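Local coordinates for EST1E (Clostridium proteoclasticum, PDB 2WTM), which is a promiscuous feruloyl esterase of a rumen bacterium, with an alpha/beta-hydrolase fold, and probably frees ferulic acid from plant cell-wall esters, at residues L60-Y65 against L87-Y92; K81-I86 against V114-A119; G110-M115 against I179-F184; A207-S212 against C218-I223. One frame throughout, in Å; residues are numbered along the deposited sequence.

Contact 1 of 4, residues L60-Y65 against L87-Y92; sequences LRADMY and LAVVDY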
# COMPACT_ATOMS: atom_id res chain seq x y z
N LEU A 60 11.30 -6.45 -19.28
CA LEU A 60 11.86 -5.50 -18.33
C LEU A 60 11.79 -6.22 -17.01
O LEU A 60 10.71 -6.33 -16.39
CB LEU A 60 11.11 -4.16 -18.33
CG LEU A 60 11.57 -2.97 -17.48
CD1 LEU A 60 13.01 -2.59 -17.87
CD2 LEU A 60 10.64 -1.85 -17.69
N ARG A 61 12.93 -6.77 -16.61
CA ARG A 61 13.10 -7.37 -15.33
C ARG A 61 13.45 -6.29 -14.32
O ARG A 61 14.41 -5.54 -14.53
CB ARG A 61 14.20 -8.45 -15.34
CG ARG A 61 13.94 -9.70 -16.19
CD ARG A 61 15.17 -10.54 -16.32
NE ARG A 61 16.16 -9.87 -17.17
CZ ARG A 61 17.46 -10.10 -17.09
NH1 ARG A 61 17.91 -10.88 -16.17
NH2 ARG A 61 18.31 -9.56 -17.97
N ALA A 62 12.71 -6.16 -13.20
CA ALA A 62 12.99 -5.09 -12.22
C ALA A 62 13.21 -5.71 -10.86
O ALA A 62 12.40 -6.57 -10.41
CB ALA A 62 11.76 -4.15 -12.16
N ASP A 63 14.28 -5.30 -10.19
CA ASP A 63 14.57 -5.65 -8.84
C ASP A 63 13.71 -4.70 -7.94
O ASP A 63 13.73 -3.47 -8.09
CB ASP A 63 16.05 -5.45 -8.50
CG ASP A 63 16.94 -6.48 -9.13
OD1 ASP A 63 16.44 -7.58 -9.45
OD2 ASP A 63 18.18 -6.17 -9.22
N MET A 64 12.94 -5.29 -7.05
CA MET A 64 12.09 -4.53 -6.16
C MET A 64 12.83 -4.00 -4.97
O MET A 64 13.96 -4.33 -4.68
CB MET A 64 10.92 -5.45 -5.71
CG MET A 64 10.11 -6.04 -6.91
SD MET A 64 9.06 -4.75 -7.61
CE MET A 64 10.09 -4.03 -8.92
N TYR A 65 12.17 -3.13 -4.22
CA TYR A 65 12.74 -2.50 -2.99
C TYR A 65 13.45 -3.55 -2.18
O TYR A 65 12.90 -4.62 -1.86
CB TYR A 65 11.59 -1.89 -2.14
CG TYR A 65 12.07 -1.13 -0.93
CD1 TYR A 65 11.98 0.28 -0.89
CD2 TYR A 65 12.55 -1.77 0.17
CE1 TYR A 65 12.40 1.02 0.24
CE2 TYR A 65 12.97 -1.05 1.33
CZ TYR A 65 12.92 0.32 1.31
OH TYR A 65 13.25 1.07 2.40
N LEU A 87 4.21 0.15 -10.09
CA LEU A 87 3.54 1.28 -10.76
C LEU A 87 4.60 2.17 -11.42
O LEU A 87 4.39 2.67 -12.50
CB LEU A 87 2.69 2.07 -9.75
CG LEU A 87 1.47 1.36 -9.27
CD1 LEU A 87 0.71 2.27 -8.28
CD2 LEU A 87 0.59 0.70 -10.23
N ALA A 88 5.75 2.36 -10.75
CA ALA A 88 6.84 3.17 -11.32
C ALA A 88 7.40 2.52 -12.57
O ALA A 88 7.77 3.20 -13.55
CB ALA A 88 7.88 3.40 -10.33
N VAL A 89 7.51 1.21 -12.54
CA VAL A 89 8.11 0.51 -13.67
C VAL A 89 7.07 0.57 -14.82
O VAL A 89 7.46 0.73 -16.01
CB VAL A 89 8.46 -0.94 -13.29
CG1 VAL A 89 8.78 -1.79 -14.52
CG2 VAL A 89 9.57 -1.01 -12.27
N VAL A 90 5.79 0.33 -14.56
CA VAL A 90 4.75 0.49 -15.60
C VAL A 90 4.75 1.93 -16.19
O VAL A 90 4.74 2.12 -17.39
CB VAL A 90 3.40 0.18 -15.05
CG1 VAL A 90 2.24 0.56 -16.09
CG2 VAL A 90 3.23 -1.25 -14.64
N ASP A 91 4.94 2.92 -15.35
CA ASP A 91 4.93 4.33 -15.84
C ASP A 91 6.13 4.58 -16.74
O ASP A 91 6.03 5.38 -17.70
CB ASP A 91 4.81 5.34 -14.67
CG ASP A 91 3.41 5.32 -14.05
OD1 ASP A 91 2.49 4.77 -14.69
OD2 ASP A 91 3.32 5.87 -12.92
N TYR A 92 7.24 3.95 -16.43
CA TYR A 92 8.47 4.06 -17.24
C TYR A 92 8.21 3.38 -18.59
O TYR A 92 8.51 3.94 -19.67
CB TYR A 92 9.65 3.40 -16.53
CG TYR A 92 10.88 3.29 -17.39
CD1 TYR A 92 11.69 4.37 -17.53
CD2 TYR A 92 11.15 2.15 -18.07
CE1 TYR A 92 12.83 4.28 -18.40
CE2 TYR A 92 12.26 2.05 -18.90
CZ TYR A 92 13.06 3.11 -19.05
OH TYR A 92 14.17 2.99 -19.89

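Contact 2 of 4, residues K81-I86 against V114-A119; sequences KWLTNI and VMLAAA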
# COMPACT_ATOMS: atom_id res chain seq x y z
N LYS A 81 5.32 -1.15 -0.70
CA LYS A 81 6.49 -0.64 -1.44
C LYS A 81 6.67 -1.30 -2.79
O LYS A 81 6.92 -0.59 -3.79
CB LYS A 81 7.75 -0.77 -0.59
CG LYS A 81 7.65 0.06 0.69
CD LYS A 81 8.96 0.10 1.50
CE LYS A 81 8.78 0.76 2.91
NZ LYS A 81 10.12 0.99 3.57
N TRP A 82 6.58 -2.63 -2.83
CA TRP A 82 6.65 -3.32 -4.08
C TRP A 82 5.58 -2.87 -5.08
O TRP A 82 5.85 -2.70 -6.28
CB TRP A 82 6.57 -4.86 -3.89
CG TRP A 82 7.87 -5.46 -3.46
CD1 TRP A 82 8.89 -4.89 -2.72
CD2 TRP A 82 8.30 -6.81 -3.79
NE1 TRP A 82 9.94 -5.83 -2.59
CE2 TRP A 82 9.60 -6.98 -3.27
CE3 TRP A 82 7.73 -7.83 -4.55
CZ2 TRP A 82 10.31 -8.19 -3.48
CZ3 TRP A 82 8.42 -8.97 -4.79
CH2 TRP A 82 9.69 -9.16 -4.25
N LEU A 83 4.35 -2.65 -4.63
CA LEU A 83 3.28 -2.26 -5.60
C LEU A 83 3.64 -0.83 -6.11
O LEU A 83 3.53 -0.52 -7.31
CB LEU A 83 1.91 -2.30 -4.95
CG LEU A 83 1.52 -3.73 -4.76
CD1 LEU A 83 0.30 -3.74 -3.98
CD2 LEU A 83 1.34 -4.46 -6.10
N THR A 84 4.10 0.04 -5.22
CA THR A 84 4.62 1.41 -5.63
C THR A 84 5.67 1.29 -6.72
O THR A 84 5.64 1.98 -7.73
CB THR A 84 5.00 2.23 -4.40
OG1 THR A 84 3.81 2.42 -3.58
CG2 THR A 84 5.57 3.55 -4.78
N ASN A 85 6.63 0.40 -6.43
CA ASN A 85 7.74 0.14 -7.34
C ASN A 85 7.22 -0.29 -8.71
O ASN A 85 7.64 0.19 -9.78
CB ASN A 85 8.72 -0.90 -6.79
CG ASN A 85 9.39 -0.54 -5.49
OD1 ASN A 85 9.96 -1.41 -4.87
ND2 ASN A 85 9.46 0.73 -5.16
N ILE A 86 6.32 -1.23 -8.72
CA ILE A 86 5.78 -1.74 -9.99
C ILE A 86 5.00 -0.69 -10.75
O ILE A 86 5.14 -0.60 -11.96
CB ILE A 86 4.95 -3.01 -9.77
CG1 ILE A 86 5.78 -4.13 -9.20
CG2 ILE A 86 4.20 -3.45 -11.05
CD1 ILE A 86 5.03 -5.34 -8.59
N VAL A 114 2.32 -9.15 -9.17
CA VAL A 114 1.69 -8.93 -10.43
C VAL A 114 0.18 -9.20 -10.53
O VAL A 114 -0.56 -8.47 -11.21
CB VAL A 114 2.54 -9.48 -11.62
CG1 VAL A 114 3.95 -8.84 -11.71
CG2 VAL A 114 2.59 -10.98 -11.65
N MET A 115 -0.28 -10.20 -9.78
CA MET A 115 -1.73 -10.32 -9.65
C MET A 115 -2.38 -9.00 -9.17
O MET A 115 -3.40 -8.58 -9.67
CB MET A 115 -2.11 -11.47 -8.74
CG MET A 115 -1.70 -12.86 -9.32
SD MET A 115 -1.83 -14.22 -8.14
CE MET A 115 -3.58 -14.25 -7.74
N LEU A 116 -1.79 -8.41 -8.15
CA LEU A 116 -2.31 -7.21 -7.58
C LEU A 116 -2.14 -6.02 -8.51
O LEU A 116 -3.07 -5.29 -8.80
CB LEU A 116 -1.63 -6.91 -6.22
CG LEU A 116 -1.58 -8.00 -5.14
CD1 LEU A 116 -0.83 -7.60 -3.82
CD2 LEU A 116 -3.07 -8.37 -4.84
N ALA A 117 -0.92 -5.83 -9.05
CA ALA A 117 -0.60 -4.70 -9.88
C ALA A 117 -1.40 -4.79 -11.23
O ALA A 117 -1.83 -3.79 -11.75
CB ALA A 117 0.92 -4.62 -10.18
N ALA A 118 -1.53 -5.97 -11.81
CA ALA A 118 -2.33 -6.15 -13.05
C ALA A 118 -3.77 -5.66 -12.89
O ALA A 118 -4.36 -4.97 -13.73
CB ALA A 118 -2.29 -7.53 -13.53
N ALA A 119 -4.33 -5.97 -11.75
CA ALA A 119 -5.67 -5.49 -11.50
C ALA A 119 -5.71 -3.96 -11.42
O ALA A 119 -6.62 -3.33 -11.94
CB ALA A 119 -6.23 -6.19 -10.30

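Contact 3 of 4, residues G110-M115 against I179-F184; sequences GGLSVM and IRVEDF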
# COMPACT_ATOMS: atom_id res chain seq x y z
N GLY A 110 6.55 -12.25 -6.27
CA GLY A 110 6.42 -11.48 -7.49
C GLY A 110 5.18 -11.82 -8.28
O GLY A 110 4.62 -10.98 -8.96
N GLY A 111 4.74 -13.07 -8.15
CA GLY A 111 3.54 -13.58 -8.82
C GLY A 111 2.32 -12.99 -8.14
O GLY A 111 1.43 -12.46 -8.83
N LEU A 112 2.30 -13.03 -6.80
CA LEU A 112 1.31 -12.27 -6.06
C LEU A 112 1.29 -10.79 -6.45
O LEU A 112 0.26 -10.20 -6.80
CB LEU A 112 1.52 -12.39 -4.58
CG LEU A 112 0.62 -11.46 -3.68
CD1 LEU A 112 -0.88 -11.65 -3.85
CD2 LEU A 112 1.13 -11.57 -2.23
N SER A 113 2.49 -10.17 -6.48
CA SER A 113 2.60 -8.75 -6.75
C SER A 113 2.01 -8.36 -8.11
O SER A 113 1.32 -7.32 -8.26
CB SER A 113 4.07 -8.35 -6.61
OG SER A 113 4.51 -8.43 -5.26
N VAL A 114 2.32 -9.15 -9.17
CA VAL A 114 1.69 -8.93 -10.43
C VAL A 114 0.18 -9.20 -10.53
O VAL A 114 -0.56 -8.47 -11.21
CB VAL A 114 2.54 -9.48 -11.62
CG1 VAL A 114 3.95 -8.84 -11.71
CG2 VAL A 114 2.59 -10.98 -11.65
N MET A 115 -0.28 -10.20 -9.78
CA MET A 115 -1.73 -10.32 -9.65
C MET A 115 -2.38 -9.00 -9.17
O MET A 115 -3.40 -8.58 -9.67
CB MET A 115 -2.11 -11.47 -8.74
CG MET A 115 -1.70 -12.86 -9.32
SD MET A 115 -1.83 -14.22 -8.14
CE MET A 115 -3.58 -14.25 -7.74
N ILE A 179 -4.44 -6.77 2.68
CA ILE A 179 -4.66 -7.02 1.24
C ILE A 179 -5.66 -8.12 1.04
O ILE A 179 -5.48 -9.26 1.46
CB ILE A 179 -3.35 -7.35 0.54
CG1 ILE A 179 -2.44 -6.15 0.56
CG2 ILE A 179 -3.54 -7.71 -0.96
CD1 ILE A 179 -1.05 -6.37 0.17
N ARG A 180 -6.75 -7.78 0.33
CA ARG A 180 -7.77 -8.78 -0.05
C ARG A 180 -7.54 -9.28 -1.48
O ARG A 180 -8.04 -8.71 -2.41
CB ARG A 180 -9.14 -8.13 0.06
CG ARG A 180 -9.36 -7.38 1.38
CD ARG A 180 -9.04 -8.13 2.62
NE ARG A 180 -9.74 -9.40 2.66
CZ ARG A 180 -10.03 -10.06 3.77
NH1 ARG A 180 -9.76 -9.55 4.98
NH2 ARG A 180 -10.64 -11.23 3.67
N VAL A 181 -6.72 -10.32 -1.61
CA VAL A 181 -6.31 -10.82 -2.94
C VAL A 181 -7.47 -11.07 -3.86
O VAL A 181 -7.45 -10.77 -5.04
CB VAL A 181 -5.37 -12.06 -2.81
CG1 VAL A 181 -4.95 -12.57 -4.15
CG2 VAL A 181 -4.14 -11.69 -2.00
N GLU A 182 -8.51 -11.65 -3.28
CA GLU A 182 -9.68 -12.04 -4.06
C GLU A 182 -10.32 -10.88 -4.81
O GLU A 182 -10.88 -11.08 -5.92
CB GLU A 182 -10.69 -12.71 -3.13
CG GLU A 182 -10.34 -14.08 -2.61
CD GLU A 182 -9.29 -14.12 -1.46
OE1 GLU A 182 -8.96 -13.03 -0.85
OE2 GLU A 182 -8.82 -15.26 -1.17
N ASP A 183 -10.25 -9.67 -4.25
CA ASP A 183 -10.77 -8.45 -4.91
C ASP A 183 -10.01 -8.20 -6.22
O ASP A 183 -10.59 -7.83 -7.25
CB ASP A 183 -10.64 -7.23 -4.03
CG ASP A 183 -11.61 -7.19 -2.90
OD1 ASP A 183 -12.44 -8.12 -2.77
OD2 ASP A 183 -11.47 -6.25 -2.12
N PHE A 184 -8.70 -8.34 -6.12
CA PHE A 184 -7.83 -8.11 -7.29
C PHE A 184 -8.00 -9.21 -8.37
O PHE A 184 -7.88 -8.93 -9.56
CB PHE A 184 -6.32 -8.04 -6.90
CG PHE A 184 -5.95 -6.95 -5.93
CD1 PHE A 184 -5.31 -5.84 -6.37
CD2 PHE A 184 -6.34 -6.98 -4.60
CE1 PHE A 184 -4.91 -4.82 -5.52
CE2 PHE A 184 -5.93 -5.99 -3.70
CZ PHE A 184 -5.23 -4.90 -4.18
O HOH W 1 -5.43 -10.12 -10.58

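Contact 4 of 4, residues A207-S212 against C218-I223; sequences ASVAFS and CKLVTI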
# COMPACT_ATOMS: atom_id res chain seq x y z
N ALA A 207 -3.78 -23.64 -3.69
CA ALA A 207 -4.26 -22.26 -3.76
C ALA A 207 -4.29 -21.74 -5.19
O ALA A 207 -5.19 -21.01 -5.61
CB ALA A 207 -3.44 -21.35 -2.85
N SER A 208 -3.33 -22.16 -6.00
CA SER A 208 -3.36 -21.79 -7.40
C SER A 208 -4.47 -22.46 -8.18
O SER A 208 -5.02 -21.90 -9.11
CB SER A 208 -2.03 -22.13 -8.07
OG SER A 208 -1.03 -21.16 -7.79
N VAL A 209 -4.76 -23.72 -7.85
CA VAL A 209 -5.98 -24.34 -8.38
C VAL A 209 -7.20 -23.48 -8.07
O VAL A 209 -7.98 -23.19 -8.96
CB VAL A 209 -6.18 -25.79 -7.84
CG1 VAL A 209 -7.47 -26.40 -8.38
CG2 VAL A 209 -4.96 -26.66 -8.15
N ALA A 210 -7.35 -23.04 -6.80
CA ALA A 210 -8.49 -22.24 -6.41
C ALA A 210 -8.53 -20.89 -7.13
O ALA A 210 -9.57 -20.49 -7.71
CB ALA A 210 -8.46 -22.03 -4.90
N PHE A 211 -7.41 -20.15 -7.10
CA PHE A 211 -7.40 -18.86 -7.78
C PHE A 211 -7.66 -18.99 -9.29
O PHE A 211 -8.34 -18.19 -9.89
CB PHE A 211 -6.14 -18.01 -7.47
CG PHE A 211 -6.15 -17.42 -6.09
CD1 PHE A 211 -7.09 -16.49 -5.75
CD2 PHE A 211 -5.21 -17.83 -5.15
CE1 PHE A 211 -7.09 -15.93 -4.43
CE2 PHE A 211 -5.21 -17.32 -3.84
CZ PHE A 211 -6.15 -16.38 -3.50
N SER A 212 -7.14 -20.05 -9.91
CA SER A 212 -7.38 -20.26 -11.35
C SER A 212 -8.85 -20.39 -11.69
O SER A 212 -9.24 -20.11 -12.81
CB SER A 212 -6.63 -21.47 -11.88
OG SER A 212 -7.19 -22.76 -11.51
N CYS A 218 -8.55 -17.77 -16.85
CA CYS A 218 -7.26 -18.30 -16.44
C CYS A 218 -7.05 -19.73 -16.83
O CYS A 218 -7.90 -20.58 -16.58
CB CYS A 218 -7.10 -18.16 -14.93
SG CYS A 218 -5.54 -18.83 -14.25
N LYS A 219 -5.90 -20.01 -17.41
CA LYS A 219 -5.45 -21.38 -17.57
C LYS A 219 -4.41 -21.74 -16.55
O LYS A 219 -3.45 -20.97 -16.34
CB LYS A 219 -4.87 -21.56 -18.99
CG LYS A 219 -4.22 -22.88 -19.24
CD LYS A 219 -3.61 -22.87 -20.63
CE LYS A 219 -3.20 -24.24 -21.09
NZ LYS A 219 -2.24 -23.99 -22.21
N LEU A 220 -4.58 -22.90 -15.92
CA LEU A 220 -3.61 -23.41 -14.98
C LEU A 220 -2.76 -24.48 -15.63
O LEU A 220 -3.30 -25.48 -16.11
CB LEU A 220 -4.28 -24.02 -13.76
CG LEU A 220 -3.36 -24.71 -12.75
CD1 LEU A 220 -2.38 -23.70 -12.14
CD2 LEU A 220 -4.15 -25.43 -11.70
N VAL A 221 -1.47 -24.27 -15.63
CA VAL A 221 -0.52 -25.30 -16.02
C VAL A 221 0.20 -25.88 -14.83
O VAL A 221 0.92 -25.21 -14.13
CB VAL A 221 0.46 -24.82 -17.07
CG1 VAL A 221 1.48 -25.90 -17.34
CG2 VAL A 221 -0.29 -24.54 -18.35
N THR A 222 -0.01 -27.18 -14.56
CA THR A 222 0.55 -27.85 -13.45
C THR A 222 1.84 -28.48 -13.91
O THR A 222 1.87 -29.07 -15.01
CB THR A 222 -0.40 -28.93 -12.91
OG1 THR A 222 -1.58 -28.26 -12.47
CG2 THR A 222 0.22 -29.70 -11.75
N ILE A 223 2.91 -28.30 -13.14
CA ILE A 223 4.16 -29.00 -13.47
C ILE A 223 4.24 -30.25 -12.56
O ILE A 223 4.54 -30.15 -11.37
CB ILE A 223 5.42 -28.12 -13.34
CG1 ILE A 223 5.20 -26.69 -13.89
CG2 ILE A 223 6.60 -28.78 -13.98
CD1 ILE A 223 5.00 -26.62 -15.39

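Contact 1 of 4, residues L60-Y65 against L87-Y92
Leu60 and Ala62, on strand 58-62, both meet Val89 of helix 79-93, and this aliphatic group carries most of the contact. Val89 divides its two methyls between them: CG1 lies 3.7 Å from Leu60 CD2, and CG2 lies 3.8 Å from Ala62 CB. The side chains of Leu60 and Val89 run past each other in opposite directions, so that they touch alongside and not end on. Leu60 holds CG anti to its backbone N (chi1 -176°), which carries the CD2 branch up to the helix.

The aromatic part is smaller. The same CD2 methyl of Leu60 reaches Tyr92 at the edge of its ring, near the ring plane, with Leu60 CD2 to Tyr92 CD2 at 4.1 Å; the two side chains cross at about a right angle. Val89 and Tyr92, three residues apart on the helix, thus share one leucine methyl.

No hydrogen bond joins the segments. Polar groups of 60-65 work elsewhere: Arg61, whose CB points away from the helix, makes a salt bridge with Asp18.

Strand and helix run nearly antiparallel, at 153°. Strand 58-62 lies between strands 11-18 and 27-33, with Leu60 also against Ala15 and Leu17. Val89 rests on Ile31 as well, so helix 79-93 spans more than one strand of the sheet, while its Asp91 hydrogen-bonds to Asn171 of the second subunit.

Contact 2 of 4, residues K81-I86 against V114-A119
Two helices of the layer that packs against the central sheet of this alpha/beta-hydrolase meet here, 79-93 and 109-120. Their segments cross at -51°, with axes 10.1 Å apart at closest approach, and the backbones come nearest between Leu83 and Ala117.

Leu83 and Ile86, one helical turn apart, supply the side chains from 81-86, and the neighbours Leu116 and Ala117 receive them. Ile86 makes the tightest touch: its CG2 methyl sits 3.6 Å from Ala117 CB. With chi1 at -62°, Ile86 turns CG1 to the side of its backbone N and leaves CG2 to face the alanine. Leu83 works with both of its branches. Its CD2 rests 3.9 Å from Leu116 CB and 4.1 Å from Ala117 CB, and it also comes within 4.0 Å of Ala117 N. Its other methyl, CD1, meets Leu116 CD1 at 4.0 Å, and the two leucine side chains cross at about a right angle. The small Ala117 therefore takes one methyl from each of two residues, and every residue that touches is buried.

Met104 of strand 99-107 lies against Ile86 and Ala117 on the sheet side. Leu116 is backed by Phe184, and Leu83 also packs on Phe80 of the second subunit.

A crossing near -50° is a common outcome of ridges-into-grooves packing. Helix 109-120 begins within a GxSxG sequence, Gly106 to Gly110, that fits the nucleophile elbow of alpha/beta-hydrolases, with Ser108 the probable nucleophile, and Ile86 lies close to that elbow.

Contact 3 of 4, residues G110-M115 against I179-F184
Arg180 O lies in plane at the edge of the Phe184 ring, and across the contact Phe184 is nearest through CB, which lies 4.1 Å from Met115 O. The same two residues are also linked through their backbones by a water that donates to both carbonyls, at 2.7 Å from Met115 O and 2.9 Å from Phe184 O. The water bridges the two carbonyl oxygens, and no direct hydrogen bond joins the segments.

The aliphatic contact centres on Val181, which meets two residues of the helix. Its CG2 is 3.7 Å from Leu112 CD1, while its CG1 lies 4.2 Å from both Leu112 CD1 and Met115 CE. Met115 is extended as far as SD and then bends (chi3 62°), which swings CE over to the valine. Both Leu112 and Met115 cross Val181 at a slant.

Around this, Pro138 of helix 137-143 packs against both Leu112 and Val181. The Phe184 side chain continues along helix 109-120 to Leu116, Ala119 and Met120, and Thr178 of the second subunit touches it too. Helix 181-187 is thereby laid against the helix that leads off from the probable nucleophile elbow.

Contact 4 of 4, residues A207-S212 against C218-I223
Helix segment 207-212 and strand 218-223 run nearly antiparallel, at 159°, with axes 8.5 Å apart and their CA atoms nearest between Ser212 and Cys218, at the ends joined by a short connection.

At that end Ser212 and Cys218 pack together. Cys218 SG lies 3.7 Å from Ser212 CB, and Cys218 CB lies 3.6 Å from Ser212 O. The thiol is set anti to the backbone N of Cys218, which brings it against Ser212. Ser212 sends its hydroxyl back along its own helix: OG donates to Val209 O at 2.7 Å, with a C=O...donor angle of 123° and the donor tilted 28° from the carbonyl plane. To do so OG occupies the position between the backbone N and the carbonyl carbon. The hydroxyl is thus tied down within the helix, and meets the strand by van der Waals contact, Ser212 OG lying 3.9 Å from Leu220 CB.

Leu220 fills the middle of the contact. Its CD2 meets Val209 CG2 at 3.8 Å, and its CD1 passes more loosely by Ser208 CB at 4.4 Å. The polar end of Ser208 is engaged elsewhere, with its OG bonded to His196 ND1 of strand 192-197.

Strand 192-197, helix 205-214 and the parallel edge strand 218-223 form a beta-alpha-beta crossover, with the helix folded back on the strand that follows it. The unit belongs to the C-terminal part of an alpha/beta-hydrolase sheet; Ser208 lies near a probable Ser-His-Asp triad of Ser108, His228 and Asp200.

From the N terminus, contact 1 closes first, folding helix 79-93 back onto strand 58-62. Contact 2 starts at 81-86, inside that loop, and ends beyond it at 114-119, so the two cross and share one helix. Contact 3 sets out from 110-115, overlapping contact 2 at Val114 and Met115, and spans 63 residues before 179-184 returns to helix 109-120. Contact 4 follows in series as a short local closure. It touches contact 3 where Phe211 packs on Val181, but its centre lies about 25 Å from that of contact 1, across the chain's centre. Together they run from an inner strand, 58-62, through helices 79-93, 109-120, 181-187 and 205-214 to the edge strand 218-223.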